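Side-chain contacts in GGDEF and EAL domain-containing protein (Vibrio cholerae O1 str. 2010EL-1786, PDB 6PWK), which binds the second messenger c-di-GMP through its EAL domain and probably acts as a receptor that links this signal to large adhesins and biofilm formation: residues S390-Q395 and D399-H404; Q186-V191 and E240-S245; Q289-H294 and R325-D330. All coordinates share one frame; numbering follows the deposited sequence.

All three contacts lie in the EAL domain, and along the chain they follow one another in the order contact 2, contact 3, contact 1. Contact 1 is part of a c-di-GMP site: Arg391 and Glu393 bind one half of the ligand, and the side chain of Val392 is about 13 Å from the bound magnesium ion. Contact 2 lies on the opposite side of the chain's centre from contact 1, their centres about 35 Å apart, and the side chain of Leu242 is about 5 Å from another bound c-di-GMP molecule. Contact 3 is apolar packing between helix ends. Its nearest atoms are about 17 Å from contact 1 and about 13 Å from contact 2.

Contact 1 of 3, residues S390-Q395 and D399-H404; sequences SRVETQ and DFLSEH. With C2E (9,9'-[(2R,3R,3aS,5S,7aR,9R,10R,10aS,12S,14aR)-3,5,10,12-tetrahydroxy-5,12-dioxidooctahydro-2H,7H-difuro[3,2-d:3',2'-j][1,3,7,9,2,8]tetraoxadiphosphacyclododecine-2,9-diyl]bis(2-amino-1,9-dihydro-6H-purin-6-one)), chain C.
Gln395 and Asp399 meet through two hydrogen bonds. The backbone N of Asp399 donates to Gln395 O at 2.7 Å, an i to i+4 bond in the first turn of helix 395-402. The amide NE2 of Gln395 donates to Asp399 OD1 at 2.8 Å. This acceptor lies in the amide plane, but the amide reaches it from above the carboxylate plane, and the two planes are 42° apart. Gln395 bends at chi2 (70°), which turns its amide toward Asp399, one turn on.

The apolar part is buried. Val392 CG2 and Leu401 CD1 meet tip to tip at 3.7 Å.

Ligand contacts come from the residues beside Val392. Arg391 NH1 gives a weak hydrogen bond to the phosphate oxygen O1P, which lies at the edge of the guanidinium, while the ribose O4' sits over one face. Glu393 OE1 accepts from guanine N2 at 2.6 Å and, more weakly, from N1. One carboxylate oxygen thus takes two N-H groups of the base edge. Tyr358 adds a cation-pi contact to Arg391. The arrangement is that of a c-di-GMP pocket in an EAL domain barrel, at the loop after strand 386-389.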
loop_
_atom_site.group_PDB
_atom_site.type_symbol
_atom_site.label_atom_id
_atom_site.label_comp_id
_atom_site.label_asym_id
_atom_site.label_seq_id
_atom_site.Cartn_x
_atom_site.Cartn_y
_atom_site.Cartn_z
ATOM N N SER A 390 23.968 -17.916 14.520
ATOM C CA SER A 390 24.327 -17.047 13.410
ATOM C C SER A 390 25.508 -16.159 13.773
ATOM O O SER A 390 25.579 -15.621 14.883
ATOM C CB SER A 390 23.132 -16.177 12.992
ATOM O OG SER A 390 23.472 -15.305 11.928
ATOM N N ARG A 391 26.430 -16.015 12.817
ATOM C CA ARG A 391 27.547 -15.072 12.907
ATOM C C ARG A 391 28.432 -15.358 14.123
ATOM O O ARG A 391 28.802 -14.459 14.881
ATOM C CB ARG A 391 27.037 -13.628 12.902
ATOM C CG ARG A 391 26.849 -13.088 11.488
ATOM C CD ARG A 391 25.573 -12.287 11.276
ATOM N NE ARG A 391 25.762 -10.858 11.506
ATOM C CZ ARG A 391 25.078 -9.905 10.879
ATOM N NH1 ARG A 391 24.164 -10.229 9.974
ATOM N NH2 ARG A 391 25.314 -8.630 11.148
ATOM N N VAL A 392 28.787 -16.629 14.287
ATOM C CA VAL A 392 29.657 -17.061 15.376
ATOM C C VAL A 392 31.104 -16.802 14.972
ATOM O O VAL A 392 31.583 -17.334 13.962
ATOM C CB VAL A 392 29.432 -18.542 15.708
ATOM C CG1 VAL A 392 30.119 -18.900 17.020
ATOM C CG2 VAL A 392 27.946 -18.854 15.772
ATOM N N GLU A 393 31.803 -15.988 15.762
ATOM C CA GLU A 393 33.168 -15.570 15.468
ATOM C C GLU A 393 34.218 -16.235 16.340
ATOM O O GLU A 393 35.317 -16.519 15.857
ATOM C CB GLU A 393 33.313 -14.051 15.629
ATOM C CG GLU A 393 32.429 -13.223 14.740
ATOM C CD GLU A 393 32.822 -11.758 14.742
ATOM O OE1 GLU A 393 33.133 -11.218 13.659
ATOM O OE2 GLU A 393 32.836 -11.151 15.833
ATOM N N THR A 394 33.928 -16.470 17.617
ATOM C CA THR A 394 34.937 -16.899 18.572
ATOM C C THR A 394 34.551 -18.227 19.206
ATOM O O THR A 394 33.381 -18.620 19.223
ATOM C CB THR A 394 35.141 -15.851 19.674
ATOM O OG1 THR A 394 33.985 -15.817 20.521
ATOM C CG2 THR A 394 35.358 -14.472 19.068
ATOM N N GLN A 395 35.567 -18.920 19.727
ATOM C CA GLN A 395 35.319 -20.136 20.492
ATOM C C GLN A 395 34.551 -19.832 21.769
ATOM O O GLN A 395 33.779 -20.672 22.245
ATOM C CB GLN A 395 36.643 -20.833 20.813
ATOM C CG GLN A 395 36.495 -22.195 21.480
ATOM C CD GLN A 395 35.950 -23.256 20.541
ATOM O OE1 GLN A 395 36.428 -23.414 19.418
ATOM N NE2 GLN A 395 34.940 -23.989 20.999
ATOM N N ASP A 399 31.353 -21.819 22.506
ATOM C CA ASP A 399 31.162 -22.578 23.740
ATOM C C ASP A 399 29.936 -22.098 24.505
ATOM O O ASP A 399 29.210 -22.907 25.095
ATOM C CB ASP A 399 32.409 -22.482 24.620
ATOM C CG ASP A 399 33.615 -23.166 24.005
ATOM O OD1 ASP A 399 33.439 -24.207 23.337
ATOM O OD2 ASP A 399 34.743 -22.660 24.187
ATOM N N PHE A 400 29.688 -20.785 24.513
ATOM C CA PHE A 400 28.534 -20.261 25.239
ATOM C C PHE A 400 27.226 -20.664 24.569
ATOM O O PHE A 400 26.236 -20.952 25.253
ATOM C CB PHE A 400 28.631 -18.741 25.364
ATOM C CG PHE A 400 29.301 -18.280 26.627
ATOM C CD1 PHE A 400 30.280 -19.049 27.232
ATOM C CD2 PHE A 400 28.935 -17.086 27.221
ATOM C CE1 PHE A 400 30.892 -18.628 28.397
ATOM C CE2 PHE A 400 29.542 -16.658 28.387
ATOM C CZ PHE A 400 30.521 -17.431 28.975
ATOM N N LEU A 401 27.197 -20.687 23.235
ATOM C CA LEU A 401 26.008 -21.154 22.533
ATOM C C LEU A 401 25.783 -22.649 22.719
ATOM O O LEU A 401 24.660 -23.124 22.521
ATOM C CB LEU A 401 26.110 -20.822 21.044
ATOM C CG LEU A 401 26.159 -19.340 20.661
ATOM C CD1 LEU A 401 26.683 -19.171 19.244
ATOM C CD2 LEU A 401 24.790 -18.696 20.806
ATOM N N SER A 402 26.822 -23.397 23.100
ATOM C CA SER A 402 26.671 -24.838 23.288
ATOM C C SER A 402 25.770 -25.166 24.472
ATOM O O SER A 402 25.088 -26.195 24.461
ATOM C CB SER A 402 28.042 -25.488 23.473
ATOM O OG SER A 402 28.805 -25.421 22.281
ATOM N N GLU A 403 25.750 -24.312 25.496
ATOM C CA GLU A 403 24.910 -24.555 26.663
ATOM C C GLU A 403 23.424 -24.398 26.373
ATOM O O GLU A 403 22.609 -24.692 27.254
ATOM C CB GLU A 403 25.316 -23.621 27.803
ATOM C CG GLU A 403 26.753 -23.793 28.254
ATOM C CD GLU A 403 27.141 -22.817 29.344
ATOM O OE1 GLU A 403 26.255 -22.080 29.824
ATOM O OE2 GLU A 403 28.332 -22.788 29.718
ATOM N N HIS A 404 23.051 -23.951 25.173
ATOM C CA HIS A 404 21.654 -23.777 24.798
ATOM C C HIS A 404 21.208 -24.782 23.740
ATOM O O HIS A 404 20.255 -24.512 23.004
ATOM C CB HIS A 404 21.416 -22.347 24.316
ATOM C CG HIS A 404 21.621 -21.314 25.378
ATOM N ND1 HIS A 404 22.838 -21.111 25.994
ATOM C CD2 HIS A 404 20.763 -20.433 25.942
ATOM C CE1 HIS A 404 22.720 -20.147 26.889
ATOM N NE2 HIS A 404 21.471 -19.719 26.878
HETATM P P1 C2E C . 22.381 -11.873 7.018
HETATM O O2P C2E C . 21.232 -12.805 6.739
HETATM O O1P C2E C . 22.460 -11.794 8.517
HETATM O "O5'" C2E C . 23.813 -12.519 6.559
HETATM C "C5'" C2E C . 24.836 -12.576 7.497
HETATM C "C4'" C2E C . 25.732 -11.329 7.254
HETATM O "O4'" C2E C . 26.657 -11.250 8.163
HETATM C "C3'" C2E C . 26.523 -11.468 5.940
HETATM O "O3'" C2E C . 27.014 -10.249 5.654
HETATM C "C2'" C2E C . 27.687 -12.356 6.404
HETATM O "O2'" C2E C . 28.807 -12.288 5.423
HETATM C "C1'" C2E C . 28.044 -11.694 7.468
HETATM N N9 C2E C . 28.782 -12.331 8.529
HETATM C C8 C2E C . 28.590 -13.628 8.181
HETATM N N7 C2E C . 29.231 -14.379 9.112
HETATM C C5 C2E C . 29.788 -13.570 10.007
HETATM C C6 C2E C . 30.624 -13.790 11.280
HETATM O O6 C2E C . 30.915 -14.875 11.656
HETATM N N1 C2E C . 31.075 -12.662 12.037
HETATM C C2 C2E C . 30.759 -11.314 11.638
HETATM N N2 C2E C . 31.191 -10.128 12.373
HETATM N N3 C2E C . 29.964 -11.143 10.434
HETATM C C4 C2E C . 29.494 -12.306 9.638
HETATM P P11 C2E C . 26.676 -9.768 4.102
HETATM O O21 C2E C . 27.334 -10.515 2.972
HETATM O O11 C2E C . 27.174 -8.350 3.985
HETATM O O5A C2E C . 25.025 -9.755 4.115
HETATM C C5A C2E C . 24.505 -8.676 4.843
HETATM C C4A C2E C . 23.035 -8.654 4.728
HETATM O O4A C2E C . 22.697 -8.359 3.501
HETATM C C3A C2E C . 22.394 -10.175 5.064
HETATM O O3A C2E C . 22.119 -10.310 6.536
HETATM C C2A C2E C . 21.349 -10.243 4.430
HETATM O O2A C2E C . 20.205 -9.712 5.254
HETATM C C1A C2E C . 21.596 -9.320 3.114
HETATM N N91 C2E C . 21.943 -10.063 2.089
HETATM C C81 C2E C . 23.139 -10.584 1.774
HETATM N N71 C2E C . 22.963 -11.265 0.625
HETATM C C51 C2E C . 21.689 -11.157 0.258
HETATM C C61 C2E C . 20.917 -11.707 -0.936
HETATM O O61 C2E C . 21.495 -12.363 -1.727
HETATM N N11 C2E C . 19.522 -11.436 -1.097
HETATM C C21 C2E C . 18.830 -10.634 -0.126
HETATM N N21 C2E C . 17.410 -10.361 -0.295
HETATM N N31 C2E C . 19.580 -10.114 1.017
HETATM C C41 C2E C . 21.037 -10.401 1.176
#

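Contact 2 of 3, residues Q186-V191 and E240-S245; sequences QWKTLV and EQLNAS
Lys188 lies against Leu242 and Ala244 with the carbon part of its side chain. The chain is nearly straight. CG stands anti to the backbone N (chi1 -179°), and the torsions beyond it are also near 180°. This carries the methylenes away from helix 184-197 and past the end of helix 232-241.

Leu242 crosses this chain at a slant. Its CD1 methyl faces two methylenes of the lysine, CB and CD, and is 3.9 Å from Lys188 CB. It is the same distance from Lys188 CD. One methyl therefore spans the first half of the lysine chain. Ala244 meets the second half. Its CB is 3.8 Å from Lys188 CE and 4.1 Å from Lys188 CD. Lys188 CD is thus shared by both partners.

The contact is van der Waals packing and buries a modest 128 Å² in all. Ala244 is the buried member, while Lys188 and Leu242 are partly exposed. The amine does not contribute to the packing. NZ forms a long, weak ion pair with Glu192, one turn on in the same helix. Lys188 also touches Leu239, so its side chain bears on the last helical turn as well as on the residues after it. Trp187, next to Lys188, sends its ring away to meet Phe237 with the planes at about 75°.

The backbone turn at Asn243 brings Leu242 and Ala244 to the same neighbour. Asn243 has positive phi (54°) and is the C-prime residue. Ala244 N bonds to Leu239 O, and a weak bond joins Asn243 N to Glu240 O. The arrangement is a Schellman motif at the C-terminus of helix 232-241, packed against helix 184-197.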
loop_
_atom_site.group_PDB
_atom_site.type_symbol
_atom_site.label_atom_id
_atom_site.label_comp_id
_atom_site.label_asym_id
_atom_site.label_seq_id
_atom_site.Cartn_x
_atom_site.Cartn_y
_atom_site.Cartn_z
ATOM N N GLN A 186 19.651 6.477 -7.085
ATOM C CA GLN A 186 20.987 6.176 -7.588
ATOM C C GLN A 186 21.389 4.745 -7.258
ATOM O O GLN A 186 21.970 4.049 -8.101
ATOM C CB GLN A 186 22.000 7.168 -7.020
ATOM C CG GLN A 186 21.893 8.565 -7.607
ATOM C CD GLN A 186 22.791 9.566 -6.904
ATOM O OE1 GLN A 186 23.037 9.461 -5.704
ATOM N NE2 GLN A 186 23.286 10.543 -7.653
ATOM N N TRP A 187 21.092 4.286 -6.039
ATOM C CA TRP A 187 21.384 2.902 -5.677
ATOM C C TRP A 187 20.643 1.932 -6.586
ATOM O O TRP A 187 21.221 0.956 -7.076
ATOM C CB TRP A 187 21.014 2.640 -4.214
ATOM C CG TRP A 187 22.052 3.056 -3.216
ATOM C CD1 TRP A 187 21.914 3.994 -2.236
ATOM C CD2 TRP A 187 23.386 2.544 -3.095
ATOM N NE1 TRP A 187 23.076 4.099 -1.512
ATOM C CE2 TRP A 187 23.997 3.221 -2.019
ATOM C CE3 TRP A 187 24.123 1.579 -3.790
ATOM C CZ2 TRP A 187 25.308 2.967 -1.624
ATOM C CZ3 TRP A 187 25.426 1.328 -3.397
ATOM C CH2 TRP A 187 26.005 2.018 -2.324
ATOM N N LYS A 188 19.353 2.189 -6.823
ATOM C CA LYS A 188 18.563 1.299 -7.666
ATOM C C LYS A 188 19.132 1.228 -9.078
ATOM O O LYS A 188 19.212 0.145 -9.669
ATOM C CB LYS A 188 17.107 1.760 -7.696
ATOM C CG LYS A 188 16.200 0.883 -8.541
ATOM C CD LYS A 188 14.854 1.544 -8.777
ATOM C CE LYS A 188 14.018 0.751 -9.768
ATOM N NZ LYS A 188 12.940 1.584 -10.368
ATOM N N THR A 189 19.540 2.374 -9.631
ATOM C CA THR A 189 20.138 2.377 -10.963
ATOM C C THR A 189 21.425 1.561 -10.992
ATOM O O THR A 189 21.670 0.810 -11.943
ATOM C CB THR A 189 20.407 3.814 -11.417
ATOM O OG1 THR A 189 19.188 4.566 -11.382
ATOM C CG2 THR A 189 20.962 3.835 -12.833
ATOM N N LEU A 190 22.255 1.690 -9.952
ATOM C CA LEU A 190 23.507 0.941 -9.910
ATOM C C LEU A 190 23.252 -0.558 -9.826
ATOM O O LEU A 190 23.932 -1.346 -10.494
ATOM C CB LEU A 190 24.361 1.410 -8.733
ATOM C CG LEU A 190 25.705 0.698 -8.556
ATOM C CD1 LEU A 190 26.557 0.863 -9.799
ATOM C CD2 LEU A 190 26.438 1.210 -7.326
ATOM N N VAL A 191 22.271 -0.971 -9.017
ATOM C CA VAL A 191 21.938 -2.390 -8.915
ATOM C C VAL A 191 21.423 -2.916 -10.249
ATOM O O VAL A 191 21.807 -4.007 -10.691
ATOM C CB VAL A 191 20.918 -2.622 -7.785
ATOM C CG1 VAL A 191 20.529 -4.090 -7.712
ATOM C CG2 VAL A 191 21.486 -2.156 -6.459
ATOM N N GLU A 240 14.002 -1.625 -1.250
ATOM C CA GLU A 240 12.740 -1.858 -0.554
ATOM C C GLU A 240 11.906 -0.586 -0.482
ATOM O O GLU A 240 10.676 -0.638 -0.598
ATOM C CB GLU A 240 13.002 -2.409 0.846
ATOM C CG GLU A 240 13.547 -3.825 0.860
ATOM C CD GLU A 240 13.549 -4.435 2.248
ATOM O OE1 GLU A 240 14.405 -4.047 3.071
ATOM O OE2 GLU A 240 12.686 -5.295 2.518
ATOM N N GLN A 241 12.555 0.564 -0.290
ATOM C CA GLN A 241 11.813 1.819 -0.238
ATOM C C GLN A 241 11.217 2.173 -1.593
ATOM O O GLN A 241 10.204 2.879 -1.660
ATOM C CB GLN A 241 12.721 2.946 0.254
ATOM C CG GLN A 241 12.004 3.971 1.112
ATOM C CD GLN A 241 11.588 3.405 2.454
ATOM O OE1 GLN A 241 12.343 2.671 3.090
ATOM N NE2 GLN A 241 10.380 3.739 2.891
ATOM N N LEU A 242 11.821 1.692 -2.676
ATOM C CA LEU A 242 11.327 1.934 -4.023
ATOM C C LEU A 242 10.547 0.750 -4.582
ATOM O O LEU A 242 10.242 0.736 -5.778
ATOM C CB LEU A 242 12.490 2.282 -4.952
ATOM C CG LEU A 242 13.308 3.525 -4.588
ATOM C CD1 LEU A 242 14.495 3.685 -5.530
ATOM C CD2 LEU A 242 12.440 4.775 -4.595
ATOM N N ASN A 243 10.223 -0.239 -3.746
ATOM C CA ASN A 243 9.472 -1.425 -4.165
ATOM C C ASN A 243 10.132 -2.105 -5.364
ATOM O O ASN A 243 9.469 -2.498 -6.328
ATOM C CB ASN A 243 8.015 -1.076 -4.473
ATOM C CG ASN A 243 7.295 -0.478 -3.281
ATOM O OD1 ASN A 243 6.900 -1.190 -2.358
ATOM N ND2 ASN A 243 7.118 0.839 -3.297
ATOM N N ALA A 244 11.457 -2.245 -5.301
ATOM C CA ALA A 244 12.218 -2.848 -6.385
ATOM C C ALA A 244 13.113 -3.991 -5.919
ATOM O O ALA A 244 13.892 -4.515 -6.726
ATOM C CB ALA A 244 13.070 -1.788 -7.098
ATOM N N SER A 245 13.027 -4.395 -4.652
ATOM C CA SER A 245 13.886 -5.466 -4.157
ATOM C C SER A 245 13.560 -6.812 -4.792
ATOM O O SER A 245 14.433 -7.686 -4.839
ATOM C CB SER A 245 13.783 -5.574 -2.634
ATOM O OG SER A 245 12.506 -6.045 -2.242
#

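Contact 3 of 3, residues Q289-H294 and R325-D330; sequences QTLSKH and RNAGAD
Leu291 packs against Ala327 and Ala329 and carries its side of the contact. Its CB points toward the other segment and meets Ala327 CB at 3.5 Å. The alanine methyl thus lies close to the root of the leucine side chain. CG stands anti to the carbonyl carbon (chi1 -78°), and chi2 of -175° sets CD1 anti to CA, where it reaches the alanine methyls.

CD1 stays on the alanine side. It is 3.8 Å from Ala327 CB and 4.2 Å from Ala329 CB, so it has a methyl from each of two residues as neighbours. Ala327 CB is met twice, by the start and by the tip of the same leucine. Beyond these two segments, Leu291 also touches Leu301 and Phe303 of strand 301-305. Ala329 rests on Phe303 as well, so helix 281-292, the end of helix 314-326 and the strand share one apolar layer.

The turn between the alanines is a Schellman motif. Gly328 is its C-prime residue, with phi 90°. Gly328 N bonds to Arg325 O, and Ala329 N to Val324 O.

Several polar groups pair within their own segment. Arg325 NE forms a salt bridge with Asp330 OD1 at 3.0 Å, tying the helix end to the start of strand 330-336. The Arg325 guanidinium also donates to the backbone oxygens of Phe349 and Arg350. Ser292 OG donates to Gln289 O at 2.7 Å. The chemistry across the contact is purely apolar: the two helix ends meet through methyl and methylene groups alone, while their polar side chains are bonded within each segment or to other parts of the domain.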
loop_
_atom_site.group_PDB
_atom_site.type_symbol
_atom_site.label_atom_id
_atom_site.label_comp_id
_atom_site.label_asym_id
_atom_site.label_seq_id
_atom_site.Cartn_x
_atom_site.Cartn_y
_atom_site.Cartn_z
ATOM N N GLN A 289 5.933 -19.911 -10.581
ATOM C CA GLN A 289 6.180 -20.199 -11.989
ATOM C C GLN A 289 7.596 -20.715 -12.213
ATOM O O GLN A 289 7.804 -21.671 -12.971
ATOM C CB GLN A 289 5.919 -18.947 -12.826
ATOM C CG GLN A 289 4.482 -18.450 -12.770
ATOM C CD GLN A 289 4.314 -17.072 -13.386
ATOM O OE1 GLN A 289 5.272 -16.307 -13.498
ATOM N NE2 GLN A 289 3.090 -16.751 -13.790
ATOM N N THR A 290 8.584 -20.102 -11.560
ATOM C CA THR A 290 9.966 -20.520 -11.767
ATOM C C THR A 290 10.276 -21.827 -11.048
ATOM O O THR A 290 10.996 -22.673 -11.588
ATOM C CB THR A 290 10.926 -19.421 -11.311
ATOM O OG1 THR A 290 10.750 -19.180 -9.908
ATOM C CG2 THR A 290 10.665 -18.141 -12.078
ATOM N N LEU A 291 9.750 -22.010 -9.834
ATOM C CA LEU A 291 10.011 -23.250 -9.108
ATOM C C LEU A 291 9.412 -24.456 -9.818
ATOM O O LEU A 291 9.951 -25.564 -9.717
ATOM C CB LEU A 291 9.471 -23.155 -7.682
ATOM C CG LEU A 291 10.295 -22.371 -6.659
ATOM C CD1 LEU A 291 9.673 -22.484 -5.275
ATOM C CD2 LEU A 291 11.733 -22.859 -6.641
ATOM N N SER A 292 8.302 -24.267 -10.536
ATOM C CA SER A 292 7.723 -25.368 -11.297
ATOM C C SER A 292 8.570 -25.736 -12.507
ATOM O O SER A 292 8.476 -26.868 -12.992
ATOM C CB SER A 292 6.304 -25.016 -11.744
ATOM O OG SER A 292 6.313 -23.964 -12.693
ATOM N N LYS A 293 9.388 -24.812 -13.004
ATOM C CA LYS A 293 10.265 -25.076 -14.137
ATOM C C LYS A 293 11.603 -25.678 -13.727
ATOM O O LYS A 293 12.402 -26.026 -14.603
ATOM C CB LYS A 293 10.500 -23.785 -14.934
ATOM C CG LYS A 293 9.278 -23.309 -15.711
ATOM C CD LYS A 293 9.589 -22.094 -16.580
ATOM C CE LYS A 293 9.574 -20.801 -15.779
ATOM N NZ LYS A 293 9.750 -19.609 -16.656
ATOM N N HIS A 294 11.868 -25.810 -12.427
ATOM C CA HIS A 294 13.105 -26.399 -11.929
ATOM C C HIS A 294 12.792 -27.295 -10.728
ATOM O O HIS A 294 13.311 -27.118 -9.629
ATOM C CB HIS A 294 14.122 -25.321 -11.558
ATOM C CG HIS A 294 14.426 -24.367 -12.670
ATOM N ND1 HIS A 294 13.745 -23.180 -12.839
ATOM C CD2 HIS A 294 15.336 -24.424 -13.671
ATOM C CE1 HIS A 294 14.224 -22.546 -13.896
ATOM N NE2 HIS A 294 15.190 -23.280 -14.418
ATOM N N ARG A 325 6.567 -24.153 -0.625
ATOM C CA ARG A 325 6.426 -25.556 -0.238
ATOM C C ARG A 325 5.617 -26.367 -1.243
ATOM O O ARG A 325 5.884 -27.559 -1.422
ATOM C CB ARG A 325 5.796 -25.657 1.150
ATOM C CG ARG A 325 6.811 -25.649 2.284
ATOM C CD ARG A 325 6.144 -25.625 3.647
ATOM N NE ARG A 325 7.126 -25.744 4.722
ATOM C CZ ARG A 325 6.849 -25.576 6.010
ATOM N NH1 ARG A 325 5.618 -25.268 6.390
ATOM N NH2 ARG A 325 7.806 -25.704 6.917
ATOM N N ASN A 326 4.633 -25.753 -1.908
ATOM C CA ASN A 326 3.864 -26.488 -2.910
ATOM C C ASN A 326 4.745 -26.957 -4.057
ATOM O O ASN A 326 4.425 -27.949 -4.721
ATOM C CB ASN A 326 2.721 -25.630 -3.456
ATOM C CG ASN A 326 1.564 -25.507 -2.486
ATOM O OD1 ASN A 326 1.399 -26.336 -1.590
ATOM N ND2 ASN A 326 0.750 -24.474 -2.663
ATOM N N ALA A 327 5.853 -26.263 -4.306
ATOM C CA ALA A 327 6.749 -26.582 -5.407
ATOM C C ALA A 327 7.927 -27.450 -4.985
ATOM O O ALA A 327 8.840 -27.668 -5.788
ATOM C CB ALA A 327 7.256 -25.296 -6.057
ATOM N N GLY A 328 7.936 -27.945 -3.751
ATOM C CA GLY A 328 8.995 -28.827 -3.305
ATOM C C GLY A 328 10.188 -28.154 -2.670
ATOM O O GLY A 328 11.244 -28.786 -2.546
ATOM N N ALA A 329 10.066 -26.895 -2.269
ATOM C CA ALA A 329 11.114 -26.189 -1.556
ATOM C C ALA A 329 10.692 -26.006 -0.099
ATOM O O ALA A 329 9.665 -26.533 0.343
ATOM C CB ALA A 329 11.418 -24.858 -2.247
ATOM N N ASP A 330 11.490 -25.255 0.657
ATOM C CA ASP A 330 11.192 -25.005 2.059
ATOM C C ASP A 330 11.732 -23.631 2.439
ATOM O O ASP A 330 12.337 -22.932 1.622
ATOM C CB ASP A 330 11.770 -26.109 2.948
ATOM C CG ASP A 330 10.917 -26.374 4.172
ATOM O OD1 ASP A 330 10.154 -25.469 4.571
ATOM O OD2 ASP A 330 11.009 -27.486 4.733
#